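Local coordinates for cobalamin biosynthesis protein CobN (Mycobacterium tuberculosis, PDB 7C6O) that probably inserts cobalt into a metal-free corrin during cobalamin biosynthesis, acting as the large, catalytic subunit of a cobaltochelatase, at residues V86-G91 and I139-G144; R869-D872 and R876-R879; Q1177-M1182 and L1221-G1226. All blocks are in the same frame, centred on the assembly; numbering follows the deposited sequence.

How the contacts relate
The three contacts lie in separate regions of a large single chain and share no helix or strand. Contact 1 packs a helix end on the small N-terminal parallel sheet. Contact 2, about 66 Å away between centres, folds a loop back on the helix it follows, and contact 3 joins two helices near the C-terminus, on the opposite side of the chain's centre from contact 1. Contacts 1 and 2 are partly buried: the first centres on a buried leucine and a partly exposed arginine, the second pairs a buried tyrosine and proline with exposed arginines. Contact 3 is a surface contact. Chemistry follows place: aliphatic packing, arginine stem included, then ring faces and cation-pi, then one salt bridge.

Contact 1 (V86-G91 and I139-G144); sequences VIRILG and IYLAHG
Leu141, on the last turn of helix 131-143, meets both Val86 and Arg88 of strand 84-89. With CG anti to its own carbonyl carbon (chi1 -68°), Leu141 reaches toward the strand, and its CD1 meets Val86 CG1 tip to tip at 3.9 Å. The same leucine runs alongside Arg88 in the opposite direction: Leu141 CB lies 3.7 Å from Arg88 CD, so the aliphatic stem of the arginine lies against the leucine. Arg88 has CG anti to its backbone N (chi1 -176°) and stays extended as far as NE, which carries the guanidinium beyond the leucine to the helix backbone. There Leu141 O sits over one face of the guanidinium, 3.9 Å from Arg88 CZ, with no hydrogen bond formed. One residue on, Ala142 CA lies 4.1 Å from Arg88 NH2, and the helix ends just beyond. The local strand and helix axes make an angle of 48°. Val113 on neighbouring strand 110-114 touches both Leu141 and Arg88, extending this face of the four-stranded parallel sheet. The charge of Arg88 is taken up by Asp51, which salt-bridges NH1. Across the contact itself, then, attachment is apolar, and the helix-end carbonyl over the guanidinium probably adds a mild electrostatic attraction to it.

Contact 2 (R869-D872 and R876-R879); sequences RYRD and RWPR
Tyr870 and Pro878 form the close-packed half of this contact, where the chain leaves helix 853-874 and doubles back along it. The proline lies over one face of the tyrosine ring, its CB 3.7 Å from the Tyr870 ring centroid and 11° off the normal, a CH-pi contact, while Pro878 CD comes within 3.4 Å of Tyr870 CD1. At the edge of the same ring, in its plane, is Arg876 O, 3.2 Å from Tyr870 CD1. Arg876 O is buried and has no hydrogen-bonding partner in the model; besides the ring edge it meets Arg871 CA at 3.5 Å in a CA-H...O contact. Val1056 and Ala1055 also touch both Tyr870 and Pro878. The outer half is looser and more exposed. Arg871, whose CG swings to the side of its carbonyl carbon (chi1 -170°) and whose chain is extended to NE, lies across one face of the Trp877 indole. Arg871 CD is 3.8 Å from the centroid of the six-membered ring of Trp877; farther along, the guanidinium stacks in a cation-pi contact, CZ 4.4 Å from the five-membered ring centroid, planes 18° apart. Arg871 NH1 also lies 3.5 Å from Arg876 CA. Together the two halves make a tight helix-to-strand connection of an alpha/beta domain, leading straight into strand 880-885 inside its large mixed sheet.

Contact 3 (Q1177-M1182 and L1221-G1226); sequences QNRTFM and LLETEG
A single salt bridge, from Arg1179 on helix 1176-1185 to Glu1223 on helix 1211-1226, makes this contact. The CB of Arg1179 heads toward the other helix. From there the chain turns about CB-CG, where chi2 of 116° is far from staggered, and again about CG-CD. From CB through CZ, no atom comes within 4.2 Å of the opposite segment. Only at the end of the side chain does a partner appear: Arg1179 NH1 donates to Glu1223 OE1 at 3.3 Å. The bond is long and not straight, with 144° at the hydrogen, and it reaches the carboxylate from above its plane, 60° out of it. The two side chains cross at about a right angle. Glu1223 comes to meet the arginine extended beyond CG, while its other oxygen, OE2, accepts a hydrogen bond from Gln1219 one turn earlier. Helix 1187-1203 is a shared neighbour: its Met1193 touches Met1182 and its Leu1190 touches Thr1224. Gln1219, from the same helix as Glu1223, probably helps hold the carboxylate where Arg1179 can reach it, and the long, bent salt bridge probably adds only a modest electrostatic link at the surface.

Contact 1 (V86-G91 and I139-G144)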
loop_
_atom_site.group_PDB
_atom_site.type_symbol
_atom_site.label_atom_id
_atom_site.label_comp_id
_atom_site.label_asym_id
_atom_site.label_seq_id
_atom_site.Cartn_x
_atom_site.Cartn_y
_atom_site.Cartn_z
ATOM N N VAL A 86 13.379 33.553 -37.007
ATOM C CA VAL A 86 12.379 32.523 -37.263
ATOM C C VAL A 86 11.430 32.485 -36.077
ATOM O O VAL A 86 11.875 32.392 -34.928
ATOM C CB VAL A 86 13.021 31.143 -37.480
ATOM C CG1 VAL A 86 11.947 30.086 -37.697
ATOM C CG2 VAL A 86 13.972 31.187 -38.652
ATOM N N ILE A 87 10.132 32.551 -36.357
ATOM C CA ILE A 87 9.093 32.510 -35.333
ATOM C C ILE A 87 8.195 31.312 -35.613
ATOM O O ILE A 87 7.688 31.164 -36.730
ATOM C CB ILE A 87 8.273 33.813 -35.309
ATOM C CG1 ILE A 87 9.179 35.014 -35.018
ATOM C CG2 ILE A 87 7.151 33.719 -34.287
ATOM C CD1 ILE A 87 8.467 36.348 -35.111
ATOM N N ARG A 88 8.002 30.462 -34.604
ATOM C CA ARG A 88 7.108 29.310 -34.707
ATOM C C ARG A 88 6.152 29.323 -33.524
ATOM O O ARG A 88 6.586 29.179 -32.376
ATOM C CB ARG A 88 7.898 27.993 -34.742
ATOM C CG ARG A 88 7.031 26.746 -34.944
ATOM C CD ARG A 88 7.871 25.544 -35.380
ATOM N NE ARG A 88 7.045 24.374 -35.674
ATOM C CZ ARG A 88 6.889 23.341 -34.849
ATOM N NH1 ARG A 88 7.510 23.324 -33.675
ATOM N NH2 ARG A 88 6.118 22.323 -35.200
ATOM N N ILE A 89 4.855 29.500 -33.797
ATOM C CA ILE A 89 3.844 29.575 -32.747
ATOM C C ILE A 89 2.577 28.844 -33.180
ATOM O O ILE A 89 2.303 28.669 -34.368
ATOM C CB ILE A 89 3.483 31.033 -32.371
ATOM C CG1 ILE A 89 2.886 31.760 -33.575
ATOM C CG2 ILE A 89 4.694 31.783 -31.824
ATOM C CD1 ILE A 89 2.458 33.179 -33.276
ATOM N N LEU A 90 1.795 28.429 -32.187
ATOM C CA LEU A 90 0.432 27.972 -32.413
ATOM C C LEU A 90 -0.526 29.156 -32.389
ATOM O O LEU A 90 -0.285 30.160 -31.713
ATOM C CB LEU A 90 0.009 26.955 -31.353
ATOM C CG LEU A 90 0.683 25.588 -31.359
ATOM C CD1 LEU A 90 0.235 24.789 -30.148
ATOM C CD2 LEU A 90 0.348 24.847 -32.639
ATOM N N GLY A 91 -1.623 29.030 -33.133
ATOM C CA GLY A 91 -2.660 30.039 -33.130
ATOM C C GLY A 91 -2.535 31.107 -34.194
ATOM O O GLY A 91 -3.335 32.051 -34.194
ATOM N N ILE A 139 8.719 22.924 -42.903
ATOM C CA ILE A 139 8.936 21.482 -42.955
ATOM C C ILE A 139 10.115 21.081 -42.074
ATOM O O ILE A 139 10.044 20.085 -41.343
ATOM C CB ILE A 139 9.125 21.032 -44.415
ATOM C CG1 ILE A 139 7.858 21.331 -45.221
ATOM C CG2 ILE A 139 9.477 19.551 -44.482
ATOM C CD1 ILE A 139 7.975 21.033 -46.703
ATOM N N TYR A 140 11.217 21.840 -42.131
ATOM C CA TYR A 140 12.362 21.566 -41.266
ATOM C C TYR A 140 11.935 21.477 -39.806
ATOM O O TYR A 140 12.333 20.559 -39.080
ATOM C CB TYR A 140 13.428 22.654 -41.421
ATOM C CG TYR A 140 14.406 22.485 -42.562
ATOM C CD1 TYR A 140 15.345 21.457 -42.560
ATOM C CD2 TYR A 140 14.427 23.388 -43.617
ATOM C CE1 TYR A 140 16.257 21.320 -43.597
ATOM C CE2 TYR A 140 15.329 23.259 -44.654
ATOM C CZ TYR A 140 16.242 22.228 -44.640
ATOM O OH TYR A 140 17.136 22.108 -45.679
ATOM N N LEU A 141 11.117 22.431 -39.364
ATOM C CA LEU A 141 10.723 22.495 -37.963
ATOM C C LEU A 141 9.614 21.505 -37.631
ATOM O O LEU A 141 9.570 20.992 -36.508
ATOM C CB LEU A 141 10.298 23.923 -37.617
ATOM C CG LEU A 141 11.462 24.923 -37.634
ATOM C CD1 LEU A 141 10.971 26.360 -37.729
ATOM C CD2 LEU A 141 12.327 24.732 -36.396
ATOM N N ALA A 142 8.719 21.225 -38.583
ATOM C CA ALA A 142 7.668 20.240 -38.342
ATOM C C ALA A 142 8.261 18.859 -38.096
ATOM O O ALA A 142 7.866 18.156 -37.160
ATOM C CB ALA A 142 6.690 20.208 -39.516
ATOM N N HIS A 143 9.218 18.452 -38.933
ATOM C CA HIS A 143 9.918 17.194 -38.686
ATOM C C HIS A 143 10.795 17.290 -37.447
ATOM O O HIS A 143 10.838 16.358 -36.635
ATOM C CB HIS A 143 10.757 16.803 -39.902
ATOM C CG HIS A 143 9.947 16.339 -41.071
ATOM N ND1 HIS A 143 8.979 15.363 -40.963
ATOM C CD2 HIS A 143 9.967 16.708 -42.374
ATOM C CE1 HIS A 143 8.433 15.156 -42.149
ATOM N NE2 HIS A 143 9.014 15.959 -43.021
ATOM N N GLY A 144 11.503 18.407 -37.287
ATOM C CA GLY A 144 12.307 18.630 -36.107
ATOM C C GLY A 144 13.532 17.732 -36.037
ATOM O O GLY A 144 13.948 17.090 -37.005
#

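Contact 2 (R869-D872 and R876-R879)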
loop_
_atom_site.group_PDB
_atom_site.type_symbol
_atom_site.label_atom_id
_atom_site.label_comp_id
_atom_site.label_asym_id
_atom_site.label_seq_id
_atom_site.Cartn_x
_atom_site.Cartn_y
_atom_site.Cartn_z
ATOM N N ARG A 869 -24.376 8.276 17.256
ATOM C CA ARG A 869 -24.062 7.466 18.428
ATOM C C ARG A 869 -23.625 8.340 19.596
ATOM O O ARG A 869 -24.087 8.163 20.729
ATOM C CB ARG A 869 -22.975 6.444 18.087
ATOM C CG ARG A 869 -22.629 5.497 19.231
ATOM C CD ARG A 869 -23.815 4.609 19.590
ATOM N NE ARG A 869 -23.573 3.811 20.791
ATOM C CZ ARG A 869 -23.225 2.527 20.785
ATOM N NH1 ARG A 869 -23.074 1.880 19.637
ATOM N NH2 ARG A 869 -23.033 1.888 21.931
ATOM N N TYR A 870 -22.731 9.297 19.337
ATOM C CA TYR A 870 -22.228 10.147 20.412
ATOM C C TYR A 870 -23.345 10.993 21.008
ATOM O O TYR A 870 -23.483 11.087 22.234
ATOM C CB TYR A 870 -21.098 11.037 19.899
ATOM C CG TYR A 870 -20.373 11.773 21.001
ATOM C CD1 TYR A 870 -20.804 13.021 21.437
ATOM C CD2 TYR A 870 -19.269 11.209 21.622
ATOM C CE1 TYR A 870 -20.143 13.691 22.450
ATOM C CE2 TYR A 870 -18.599 11.872 22.630
ATOM C CZ TYR A 870 -19.042 13.111 23.042
ATOM O OH TYR A 870 -18.375 13.767 24.049
ATOM N N ARG A 871 -24.151 11.622 20.151
ATOM C CA ARG A 871 -25.223 12.482 20.641
ATOM C C ARG A 871 -26.275 11.675 21.393
ATOM O O ARG A 871 -26.841 12.155 22.384
ATOM C CB ARG A 871 -25.842 13.252 19.474
ATOM C CG ARG A 871 -26.810 14.349 19.888
ATOM C CD ARG A 871 -27.046 15.338 18.755
ATOM N NE ARG A 871 -28.140 16.258 19.053
ATOM C CZ ARG A 871 -28.002 17.399 19.722
ATOM N NH1 ARG A 871 -26.810 17.771 20.169
ATOM N NH2 ARG A 871 -29.058 18.169 19.945
ATOM N N ASP A 872 -26.535 10.439 20.954
ATOM C CA ASP A 872 -27.470 9.577 21.673
ATOM C C ASP A 872 -26.993 9.304 23.094
ATOM O O ASP A 872 -27.803 9.229 24.025
ATOM C CB ASP A 872 -27.661 8.259 20.921
ATOM C CG ASP A 872 -28.606 8.387 19.743
ATOM O OD1 ASP A 872 -29.210 9.468 19.571
ATOM O OD2 ASP A 872 -28.743 7.402 18.987
ATOM N N ARG A 876 -25.169 15.767 23.182
ATOM C CA ARG A 876 -24.489 16.912 22.593
ATOM C C ARG A 876 -23.530 16.409 21.527
ATOM O O ARG A 876 -23.166 15.230 21.503
ATOM C CB ARG A 876 -23.738 17.727 23.650
ATOM C CG ARG A 876 -22.827 16.894 24.536
ATOM C CD ARG A 876 -21.573 17.667 24.911
ATOM N NE ARG A 876 -21.883 18.940 25.553
ATOM C CZ ARG A 876 -21.007 19.926 25.715
ATOM N NH1 ARG A 876 -19.762 19.788 25.273
ATOM N NH2 ARG A 876 -21.373 21.053 26.310
ATOM N N TRP A 877 -23.126 17.318 20.642
ATOM C CA TRP A 877 -22.163 16.966 19.613
ATOM C C TRP A 877 -20.771 16.808 20.220
ATOM O O TRP A 877 -20.418 17.508 21.174
ATOM C CB TRP A 877 -22.116 18.033 18.522
ATOM C CG TRP A 877 -23.433 18.344 17.895
ATOM C CD1 TRP A 877 -24.195 19.457 18.099
ATOM C CD2 TRP A 877 -24.144 17.539 16.949
ATOM N NE1 TRP A 877 -25.338 19.394 17.341
ATOM C CE2 TRP A 877 -25.331 18.225 16.626
ATOM C CE3 TRP A 877 -23.894 16.302 16.346
ATOM C CZ2 TRP A 877 -26.266 17.717 15.728
ATOM C CZ3 TRP A 877 -24.824 15.800 15.455
ATOM C CH2 TRP A 877 -25.995 16.506 15.154
ATOM N N PRO A 878 -19.957 15.900 19.685
ATOM C CA PRO A 878 -18.549 15.864 20.089
ATOM C C PRO A 878 -17.814 17.075 19.534
ATOM O O PRO A 878 -18.006 17.462 18.380
ATOM C CB PRO A 878 -18.035 14.558 19.473
ATOM C CG PRO A 878 -18.886 14.377 18.259
ATOM C CD PRO A 878 -20.252 14.922 18.621
ATOM N N ARG A 879 -16.980 17.685 20.378
ATOM C CA ARG A 879 -16.239 18.866 19.944
ATOM C C ARG A 879 -15.188 18.512 18.901
ATOM O O ARG A 879 -14.913 19.316 18.000
ATOM C CB ARG A 879 -15.584 19.547 21.146
ATOM C CG ARG A 879 -14.582 18.669 21.878
ATOM C CD ARG A 879 -14.108 19.288 23.182
ATOM N NE ARG A 879 -13.343 18.328 23.974
ATOM C CZ ARG A 879 -13.892 17.409 24.762
ATOM N NH1 ARG A 879 -15.211 17.324 24.864
ATOM N NH2 ARG A 879 -13.125 16.571 25.449
#

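Contact 3 (Q1177-M1182 and L1221-G1226)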
loop_
_atom_site.group_PDB
_atom_site.type_symbol
_atom_site.label_atom_id
_atom_site.label_comp_id
_atom_site.label_asym_id
_atom_site.label_seq_id
_atom_site.Cartn_x
_atom_site.Cartn_y
_atom_site.Cartn_z
ATOM N N GLN A 1177 -6.979 -30.204 25.384
ATOM C CA GLN A 1177 -6.851 -30.386 23.942
ATOM C C GLN A 1177 -6.013 -29.278 23.313
ATOM O O GLN A 1177 -5.142 -29.550 22.480
ATOM C CB GLN A 1177 -8.232 -30.447 23.290
ATOM C CG GLN A 1177 -8.186 -30.689 21.787
ATOM C CD GLN A 1177 -9.566 -30.770 21.161
ATOM O OE1 GLN A 1177 -10.576 -30.533 21.822
ATOM N NE2 GLN A 1177 -9.614 -31.108 19.876
ATOM N N ASN A 1178 -6.258 -28.024 23.698
ATOM C CA ASN A 1178 -5.504 -26.933 23.091
ATOM C C ASN A 1178 -4.071 -26.897 23.605
ATOM O O ASN A 1178 -3.145 -26.587 22.848
ATOM C CB ASN A 1178 -6.199 -25.598 23.343
ATOM C CG ASN A 1178 -5.939 -24.602 22.235
ATOM O OD1 ASN A 1178 -6.379 -24.798 21.102
ATOM N ND2 ASN A 1178 -5.209 -23.534 22.548
ATOM N N ARG A 1179 -3.866 -27.214 24.888
ATOM C CA ARG A 1179 -2.510 -27.259 25.430
ATOM C C ARG A 1179 -1.665 -28.312 24.722
ATOM O O ARG A 1179 -0.499 -28.066 24.393
ATOM C CB ARG A 1179 -2.549 -27.540 26.931
ATOM C CG ARG A 1179 -1.190 -27.887 27.509
ATOM C CD ARG A 1179 -0.741 -26.853 28.515
ATOM N NE ARG A 1179 -1.230 -27.151 29.856
ATOM C CZ ARG A 1179 -0.463 -27.597 30.844
ATOM N NH1 ARG A 1179 0.834 -27.790 30.643
ATOM N NH2 ARG A 1179 -0.989 -27.840 32.035
ATOM N N THR A 1180 -2.234 -29.498 24.493
ATOM C CA THR A 1180 -1.518 -30.538 23.762
ATOM C C THR A 1180 -1.149 -30.071 22.361
ATOM O O THR A 1180 -0.026 -30.299 21.896
ATOM C CB THR A 1180 -2.366 -31.808 23.694
ATOM O OG1 THR A 1180 -2.523 -32.349 25.011
ATOM C CG2 THR A 1180 -1.711 -32.848 22.791
ATOM N N PHE A 1181 -2.087 -29.415 21.674
ATOM C CA PHE A 1181 -1.805 -28.886 20.344
ATOM C C PHE A 1181 -0.706 -27.832 20.391
ATOM O O PHE A 1181 0.229 -27.857 19.581
ATOM C CB PHE A 1181 -3.086 -28.312 19.736
ATOM C CG PHE A 1181 -2.843 -27.377 18.586
ATOM C CD1 PHE A 1181 -2.460 -27.866 17.347
ATOM C CD2 PHE A 1181 -2.999 -26.009 18.743
ATOM C CE1 PHE A 1181 -2.232 -27.009 16.287
ATOM C CE2 PHE A 1181 -2.777 -25.147 17.683
ATOM C CZ PHE A 1181 -2.393 -25.649 16.455
ATOM N N MET A 1182 -0.805 -26.892 21.336
ATOM C CA MET A 1182 0.220 -25.858 21.470
ATOM C C MET A 1182 1.584 -26.465 21.766
ATOM O O MET A 1182 2.597 -26.039 21.200
ATOM C CB MET A 1182 -0.162 -24.869 22.574
ATOM C CG MET A 1182 -1.424 -24.058 22.321
ATOM S SD MET A 1182 -1.272 -22.838 21.003
ATOM C CE MET A 1182 0.209 -21.961 21.501
ATOM N N LEU A 1221 4.340 -22.358 32.250
ATOM C CA LEU A 1221 5.651 -21.767 31.996
ATOM C C LEU A 1221 6.769 -22.757 32.301
ATOM O O LEU A 1221 7.704 -22.920 31.511
ATOM C CB LEU A 1221 5.837 -20.502 32.837
ATOM C CG LEU A 1221 5.250 -19.172 32.374
ATOM C CD1 LEU A 1221 5.836 -18.042 33.207
ATOM C CD2 LEU A 1221 5.514 -18.943 30.896
ATOM N N LEU A 1222 6.676 -23.436 33.447
ATOM C CA LEU A 1222 7.751 -24.321 33.883
ATOM C C LEU A 1222 7.855 -25.558 32.999
ATOM O O LEU A 1222 8.959 -25.956 32.610
ATOM C CB LEU A 1222 7.529 -24.718 35.344
ATOM C CG LEU A 1222 8.743 -25.261 36.096
ATOM C CD1 LEU A 1222 9.839 -24.208 36.162
ATOM C CD2 LEU A 1222 8.349 -25.718 37.491
ATOM N N GLU A 1223 6.720 -26.183 32.671
ATOM C CA GLU A 1223 6.757 -27.375 31.831
ATOM C C GLU A 1223 7.183 -27.051 30.408
ATOM O O GLU A 1223 7.835 -27.873 29.757
ATOM C CB GLU A 1223 5.392 -28.062 31.821
ATOM C CG GLU A 1223 4.960 -28.614 33.164
ATOM C CD GLU A 1223 3.637 -29.348 33.088
ATOM O OE1 GLU A 1223 3.199 -29.670 31.963
ATOM O OE2 GLU A 1223 3.033 -29.598 34.152
ATOM N N THR A 1224 6.823 -25.868 29.906
ATOM C CA THR A 1224 7.181 -25.509 28.538
ATOM C C THR A 1224 8.669 -25.203 28.419
ATOM O O THR A 1224 9.304 -25.560 27.419
ATOM C CB THR A 1224 6.337 -24.324 28.073
ATOM O OG1 THR A 1224 4.953 -24.688 28.126
ATOM C CG2 THR A 1224 6.696 -23.939 26.650
ATOM N N GLU A 1225 9.246 -24.550 29.429
ATOM C CA GLU A 1225 10.698 -24.429 29.474
ATOM C C GLU A 1225 11.355 -25.799 29.582
ATOM O O GLU A 1225 12.426 -26.029 29.011
ATOM C CB GLU A 1225 11.116 -23.536 30.643
ATOM C CG GLU A 1225 10.612 -22.105 30.547
ATOM C CD GLU A 1225 10.851 -21.310 31.819
ATOM O OE1 GLU A 1225 11.372 -21.894 32.793
ATOM O OE2 GLU A 1225 10.515 -20.104 31.850
ATOM N N GLY A 1226 10.723 -26.723 30.311
ATOM C CA GLY A 1226 11.290 -28.055 30.473
ATOM C C GLY A 1226 11.118 -28.921 29.242
ATOM O O GLY A 1226 12.001 -29.712 28.896
#